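Local structure of extracellular solute-binding protein, family 7 (4PET) at residues 168-174 and 186-192; 95-99 and 176-181. The protein binds pyruvate together with a calcium ion and, as a periplasmic solute-binding protein, probably delivers it to a TRAP transporter for uptake. One frame throughout, in Å; residues are numbered along the deposited sequence.

Contact 1: 168-174 and 186-192; sequences LKGLKMR and LGAKPTN. With PYR (pyruvic acid), chain D.
The two parallel strands of a beta-alpha-beta unit, 172-174 and 189-191, lie side by side here, joined through helix 177-185, and the first of them ends in the pyruvate pocket at Arg174. Their backbones pair in register, Lys172 with Lys189, Met173 with Pro190 and Arg174 with Thr191. Lys189 N donates to Leu171 O at 2.8 Å, Lys189 O receives Met173 N, and Thr191 N donates to Met173 O. Before the strands, the type II turn of 168-171 is tied to the end of the helix by Gly170 N to Gly187 O, a nearly straight bond of 2.9 Å; Gly187 is the C-prime residue of a Schellman motif. Lys172 and Lys189 run alongside each other; Lys172 NZ forms a salt bridge with Asp208, which probably offsets its charge. With CG anti to the backbone N (chi1 -172°) and a bend at chi2, the Arg174 chain reaches past the strand and presents its guanidinium edge-on to the pyruvate carboxylate: NH1 to PYR O at 2.7 Å and NH2 to PYR OXT at 2.9 Å. NE also bonds to Ile193 O and NH1 to Glu211 O, which fixes the group's rotation. A leucine in place of Arg174 would probably leave the carboxylate without this two-pronged partner and its compensating charge. Asn192 lies alongside, its amide plane turned 59° from the guanidinium, and OD1 takes a weak bond from Arg174 NH2 at 3.3 Å.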
loop_
_atom_site.group_PDB
_atom_site.type_symbol
_atom_site.label_atom_id
_atom_site.label_comp_id
_atom_site.label_asym_id
_atom_site.label_seq_id
_atom_site.Cartn_x
_atom_site.Cartn_y
_atom_site.Cartn_z
ATOM N N LEU A 168 -21.799 -25.063 -10.359
ATOM C CA LEU A 168 -21.835 -24.445 -9.044
ATOM C C LEU A 168 -22.939 -25.037 -8.176
ATOM O O LEU A 168 -22.896 -24.903 -6.945
ATOM C CB LEU A 168 -22.067 -22.933 -9.151
ATOM C CG LEU A 168 -20.964 -22.094 -9.785
ATOM C CD1 LEU A 168 -21.409 -20.678 -9.890
ATOM C CD2 LEU A 168 -19.695 -22.194 -8.970
ATOM N N LYS A 169 -23.935 -25.672 -8.800
ATOM C CA LYS A 169 -25.084 -26.166 -8.042
ATOM C C LYS A 169 -24.719 -27.363 -7.167
ATOM O O LYS A 169 -24.276 -28.398 -7.657
ATOM C CB LYS A 169 -26.262 -26.477 -8.974
ATOM C CG LYS A 169 -26.798 -25.223 -9.654
ATOM C CD LYS A 169 -28.008 -25.507 -10.558
ATOM C CE LYS A 169 -28.423 -24.267 -11.362
ATOM N NZ LYS A 169 -28.670 -23.077 -10.483
ATOM N N GLY A 170 -24.857 -27.183 -5.855
ATOM C CA GLY A 170 -24.500 -28.220 -4.914
ATOM C C GLY A 170 -23.018 -28.260 -4.621
ATOM O O GLY A 170 -22.565 -29.087 -3.834
ATOM N N LEU A 171 -22.260 -27.364 -5.238
ATOM C CA LEU A 171 -20.832 -27.301 -4.979
ATOM C C LEU A 171 -20.578 -26.912 -3.530
ATOM O O LEU A 171 -20.926 -25.780 -3.109
ATOM C CB LEU A 171 -20.168 -26.245 -5.863
ATOM C CG LEU A 171 -18.658 -26.162 -5.669
ATOM C CD1 LEU A 171 -17.994 -27.426 -6.160
ATOM C CD2 LEU A 171 -18.085 -24.967 -6.374
ATOM N N LYS A 172 -19.937 -27.816 -2.789
ATOM C CA LYS A 172 -19.512 -27.537 -1.415
ATOM C C LYS A 172 -18.187 -26.842 -1.375
ATOM O O LYS A 172 -17.174 -27.453 -1.693
ATOM C CB LYS A 172 -19.416 -28.834 -0.618
ATOM C CG LYS A 172 -20.796 -29.527 -0.454
ATOM C CD LYS A 172 -20.697 -30.841 0.297
ATOM C CE LYS A 172 -19.822 -31.866 -0.416
ATOM N NZ LYS A 172 -20.488 -32.347 -1.640
HETATM N N MSE A 173 -18.172 -25.571 -0.966
HETATM C CA MSE A 173 -16.940 -24.809 -1.062
HETATM C C MSE A 173 -16.657 -23.998 0.193
HETATM O O MSE A 173 -17.526 -23.284 0.684
HETATM C CB MSE A 173 -17.002 -23.855 -2.273
HETATM C CG MSE A 173 -15.795 -22.976 -2.414
HETATM SE SE MSE A 173 -15.806 -21.833 -4.004
HETATM C CE MSE A 173 -13.984 -21.209 -3.814
ATOM N N ARG A 174 -15.434 -24.096 0.712
ATOM C CA ARG A 174 -15.017 -23.168 1.750
ATOM C C ARG A 174 -14.689 -21.805 1.149
ATOM O O ARG A 174 -13.723 -21.657 0.378
ATOM C CB ARG A 174 -13.830 -23.704 2.541
ATOM C CG ARG A 174 -13.493 -22.890 3.730
ATOM C CD ARG A 174 -12.470 -21.801 3.413
ATOM N NE ARG A 174 -12.326 -20.911 4.548
ATOM C CZ ARG A 174 -11.744 -19.722 4.533
ATOM N NH1 ARG A 174 -11.203 -19.242 3.433
ATOM N NH2 ARG A 174 -11.715 -19.000 5.638
ATOM N N LEU A 186 -26.421 -18.699 -6.175
ATOM C CA LEU A 186 -26.312 -19.500 -7.389
ATOM C C LEU A 186 -26.342 -21.021 -7.119
ATOM O O LEU A 186 -26.083 -21.813 -8.001
ATOM C CB LEU A 186 -25.033 -19.125 -8.154
ATOM C CG LEU A 186 -25.034 -17.699 -8.711
ATOM C CD1 LEU A 186 -23.670 -17.340 -9.274
ATOM C CD2 LEU A 186 -26.110 -17.554 -9.769
ATOM N N GLY A 187 -26.654 -21.434 -5.903
ATOM C CA GLY A 187 -26.847 -22.845 -5.648
ATOM C C GLY A 187 -25.698 -23.557 -4.974
ATOM O O GLY A 187 -25.830 -24.728 -4.625
ATOM N N ALA A 188 -24.573 -22.878 -4.791
ATOM C CA ALA A 188 -23.463 -23.451 -4.042
ATOM C C ALA A 188 -23.777 -23.586 -2.553
ATOM O O ALA A 188 -24.765 -23.013 -2.050
ATOM C CB ALA A 188 -22.170 -22.624 -4.259
ATOM N N LYS A 189 -22.936 -24.366 -1.863
ATOM C CA LYS A 189 -23.060 -24.586 -0.429
ATOM C C LYS A 189 -21.783 -24.120 0.254
ATOM O O LYS A 189 -20.858 -24.886 0.453
ATOM C CB LYS A 189 -23.375 -26.057 -0.105
ATOM C CG LYS A 189 -24.654 -26.525 -0.802
ATOM C CD LYS A 189 -25.267 -27.755 -0.175
ATOM C CE LYS A 189 -24.326 -28.885 -0.136
ATOM N NZ LYS A 189 -25.056 -30.183 -0.038
ATOM N N PRO A 190 -21.731 -22.825 0.601
ATOM C CA PRO A 190 -20.500 -22.384 1.235
ATOM C C PRO A 190 -20.407 -22.834 2.683
ATOM O O PRO A 190 -21.414 -23.153 3.337
ATOM C CB PRO A 190 -20.588 -20.857 1.135
ATOM C CG PRO A 190 -22.078 -20.562 1.215
ATOM C CD PRO A 190 -22.749 -21.759 0.525
ATOM N N THR A 191 -19.183 -22.879 3.183
ATOM C CA THR A 191 -18.942 -23.010 4.612
ATOM C C THR A 191 -17.692 -22.198 4.976
ATOM O O THR A 191 -16.953 -21.742 4.074
ATOM C CB THR A 191 -18.770 -24.477 5.033
ATOM O OG1 THR A 191 -18.172 -24.524 6.332
ATOM C CG2 THR A 191 -17.876 -25.211 4.055
ATOM N N ASN A 192 -17.487 -21.980 6.283
ATOM C CA ASN A 192 -16.344 -21.208 6.773
ATOM C C ASN A 192 -15.456 -22.034 7.686
ATOM O O ASN A 192 -15.112 -21.630 8.793
ATOM C CB ASN A 192 -16.795 -19.924 7.492
ATOM C CG ASN A 192 -15.624 -18.998 7.834
ATOM O OD1 ASN A 192 -14.454 -19.286 7.531
ATOM N ND2 ASN A 192 -15.940 -17.883 8.464
HETATM C C PYR D . -9.919 -16.086 4.483
HETATM O O PYR D . -10.478 -16.655 3.450
HETATM O OXT PYR D . -10.309 -16.500 5.655
HETATM C CA PYR D . -8.883 -15.140 4.324
HETATM O O3 PYR D . -8.642 -14.587 3.162
HETATM C CB PYR D . -7.982 -14.778 5.464
HETATM O O HOH W 1 -25.826 -21.809 -10.914
HETATM O O HOH W 2 -23.813 -31.120 -2.336
#

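Contact 2: 95-99 and 176-181. With PYR (pyruvic acid), chain D.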
loop_
_atom_site.group_PDB
_atom_site.type_symbol
_atom_site.label_atom_id
_atom_site.label_comp_id
_atom_site.label_asym_id
_atom_site.label_seq_id
_atom_site.Cartn_x
_atom_site.Cartn_y
_atom_site.Cartn_z
ATOM N N SER A 95 -12.856 -9.501 9.935
ATOM C CA SER A 95 -14.186 -8.936 10.228
ATOM C C SER A 95 -15.303 -9.759 9.603
ATOM O O SER A 95 -16.365 -9.955 10.208
ATOM C CB SER A 95 -14.263 -7.479 9.710
ATOM O OG SER A 95 -15.436 -6.814 10.169
ATOM N N TYR A 96 -15.076 -10.273 8.391
ATOM C CA TYR A 96 -16.141 -10.968 7.719
ATOM C C TYR A 96 -16.443 -12.352 8.317
ATOM O O TYR A 96 -17.433 -13.000 7.926
ATOM C CB TYR A 96 -16.007 -10.983 6.184
ATOM C CG TYR A 96 -14.803 -11.692 5.572
ATOM C CD1 TYR A 96 -13.926 -12.456 6.334
ATOM C CD2 TYR A 96 -14.613 -11.641 4.204
ATOM C CE1 TYR A 96 -12.848 -13.139 5.740
ATOM C CE2 TYR A 96 -13.513 -12.279 3.598
ATOM C CZ TYR A 96 -12.645 -13.028 4.384
ATOM O OH TYR A 96 -11.592 -13.669 3.810
ATOM N N TYR A 97 -15.658 -12.786 9.291
ATOM C CA TYR A 97 -15.998 -14.062 9.949
ATOM C C TYR A 97 -17.267 -13.874 10.795
ATOM O O TYR A 97 -17.910 -14.850 11.148
ATOM C CB TYR A 97 -14.866 -14.594 10.851
ATOM C CG TYR A 97 -13.564 -15.006 10.122
ATOM C CD1 TYR A 97 -13.574 -15.360 8.771
ATOM C CD2 TYR A 97 -12.330 -15.016 10.802
ATOM C CE1 TYR A 97 -12.351 -15.751 8.106
ATOM C CE2 TYR A 97 -11.162 -15.417 10.180
ATOM C CZ TYR A 97 -11.173 -15.776 8.838
ATOM O OH TYR A 97 -9.982 -16.139 8.240
ATOM N N TRP A 98 -17.589 -12.635 11.168
ATOM C CA TRP A 98 -18.661 -12.411 12.123
ATOM C C TRP A 98 -19.990 -12.150 11.457
ATOM O O TRP A 98 -20.925 -11.635 12.082
ATOM C CB TRP A 98 -18.281 -11.297 13.107
ATOM C CG TRP A 98 -16.837 -11.361 13.480
ATOM C CD1 TRP A 98 -15.936 -10.331 13.413
ATOM C CD2 TRP A 98 -16.095 -12.504 13.944
ATOM N NE1 TRP A 98 -14.690 -10.762 13.802
ATOM C CE2 TRP A 98 -14.752 -12.081 14.137
ATOM C CE3 TRP A 98 -16.428 -13.836 14.220
ATOM C CZ2 TRP A 98 -13.734 -12.960 14.575
ATOM C CZ3 TRP A 98 -15.420 -14.695 14.651
ATOM C CH2 TRP A 98 -14.098 -14.251 14.824
ATOM N N LYS A 99 -20.110 -12.550 10.201
ATOM C CA LYS A 99 -21.324 -12.236 9.472
ATOM C C LYS A 99 -22.554 -12.819 10.110
ATOM O O LYS A 99 -23.624 -12.205 10.066
ATOM C CB LYS A 99 -21.206 -12.576 7.963
ATOM C CG LYS A 99 -21.155 -14.032 7.621
ATOM C CD LYS A 99 -21.011 -14.244 6.113
ATOM C CE LYS A 99 -20.827 -15.736 5.769
ATOM N NZ LYS A 99 -20.834 -16.063 4.290
ATOM N N PRO A 176 -15.492 -17.554 2.601
ATOM C CA PRO A 176 -16.149 -16.670 3.574
ATOM C C PRO A 176 -16.803 -15.427 2.967
ATOM O O PRO A 176 -16.799 -15.194 1.730
ATOM C CB PRO A 176 -14.996 -16.259 4.477
ATOM C CG PRO A 176 -13.791 -16.182 3.499
ATOM C CD PRO A 176 -14.063 -17.203 2.425
ATOM N N GLY A 177 -17.375 -14.624 3.861
ATOM C CA GLY A 177 -17.794 -13.290 3.530
ATOM C C GLY A 177 -18.888 -13.248 2.506
ATOM O O GLY A 177 -19.685 -14.203 2.309
ATOM N N PHE A 178 -18.926 -12.115 1.832
ATOM C CA PHE A 178 -20.012 -11.824 0.936
ATOM C C PHE A 178 -20.000 -12.736 -0.300
ATOM O O PHE A 178 -21.068 -13.059 -0.837
ATOM C CB PHE A 178 -19.987 -10.353 0.521
ATOM C CG PHE A 178 -21.304 -9.888 -0.032
ATOM C CD1 PHE A 178 -22.396 -9.722 0.800
ATOM C CD2 PHE A 178 -21.463 -9.654 -1.374
ATOM C CE1 PHE A 178 -23.625 -9.307 0.287
ATOM C CE2 PHE A 178 -22.671 -9.230 -1.883
ATOM C CZ PHE A 178 -23.754 -9.076 -1.062
ATOM N N ALA A 179 -18.813 -13.152 -0.746
ATOM C CA ALA A 179 -18.747 -14.081 -1.888
ATOM C C ALA A 179 -19.491 -15.395 -1.564
ATOM O O ALA A 179 -20.109 -16.019 -2.434
ATOM C CB ALA A 179 -17.300 -14.352 -2.300
ATOM N N GLY A 180 -19.440 -15.818 -0.310
ATOM C CA GLY A 180 -20.150 -17.020 0.106
ATOM C C GLY A 180 -21.638 -16.875 -0.118
ATOM O O GLY A 180 -22.316 -17.781 -0.606
ATOM N N GLU A 181 -22.154 -15.700 0.223
ATOM C CA GLU A 181 -23.565 -15.398 0.024
ATOM C C GLU A 181 -23.910 -15.365 -1.468
ATOM O O GLU A 181 -24.992 -15.785 -1.882
ATOM C CB GLU A 181 -23.930 -14.049 0.667
ATOM C CG GLU A 181 -23.528 -13.932 2.113
ATOM C CD GLU A 181 -24.307 -14.867 2.993
ATOM O OE1 GLU A 181 -25.546 -14.695 3.062
ATOM O OE2 GLU A 181 -23.686 -15.784 3.581
HETATM C C PYR D . -9.919 -16.086 4.483
HETATM O O PYR D . -10.478 -16.655 3.450
HETATM O OXT PYR D . -10.309 -16.500 5.655
HETATM C CA PYR D . -8.883 -15.140 4.324
HETATM O O3 PYR D . -8.642 -14.587 3.162
HETATM C CB PYR D . -7.982 -14.778 5.464
HETATM O O HOH W 3 -17.491 -15.291 6.781
#
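One wall of the pyruvate pocket forms where the 3-10 turn 95-97 meets the start of helix 177-185. Pro176 lies over one face of the Tyr96 ring in a CH-pi contact, its CB 4.1 Å from the ring centroid and 17° off the normal, while CG sits 3.5 Å from Tyr96 CZ. Gly177 continues the same cover: its N lies above that face toward the rim, and its CA is 3.6 Å from Tyr96 CD2. Gly177 has positive phi, and a side chain on it would run into the ring. Chi1 of 63° sets Tyr96 CG between the backbone N and carbonyl carbon, placing the ring under Pro176 and its hydroxyl close to the pyruvate carboxylate carbon; OH is hydrogen-bonded to Glu236, a calcium ligand. The carboxylate carbon of pyruvate lies at the edge of this ring, near its plane. Tyr97 also meets the ligand edge-on, its OH donating to PYR OXT at 2.6 Å. A water bridges the backbones, donating to Tyr96 O and accepting from Gly177 N.

Farther from the ligand, Lys99 extends beyond CG and carries NZ between two acceptors, Gly177 O and Glu181 OE2, each 3.0 Å away. The second is a salt bridge that uses the anti lone pair of OE2, and the lysine and glutamate chains pass alongside one another, running opposite ways. The lysine thereby joins the loop to the first turn of the helix. That turn is backed by helix 301-321, against which Phe178 and Glu181 pack, whereas the 95-99 loop follows strand 90-93 and rests on strand 240-246 through Ser95 and Trp98.

In the fold
Both contacts reach pyruvate, but from different parts of the fold. Contact 1 lies at the edge of the six-stranded sheet, its centre about 19 Å from the centre of the chain, and is partly buried; contact 2 is buried, its centre about 9 Å from that of the chain. They share the unit 172-191: contact 1 pairs its two strands, and contact 2 uses the helix between them. Backbone bonds dominate in 168-174 with 186-192, whereas ring packing, a bridging water and a salt bridge join 95-99 to 176-181. The two touch where Pro190 CG meets Gly180 O at 3.3 Å and where the Asn192 amide packs against Tyr97. Contact 1 offers pyruvate a charged guanidinium, contact 2 aromatic edges and a phenol hydroxyl.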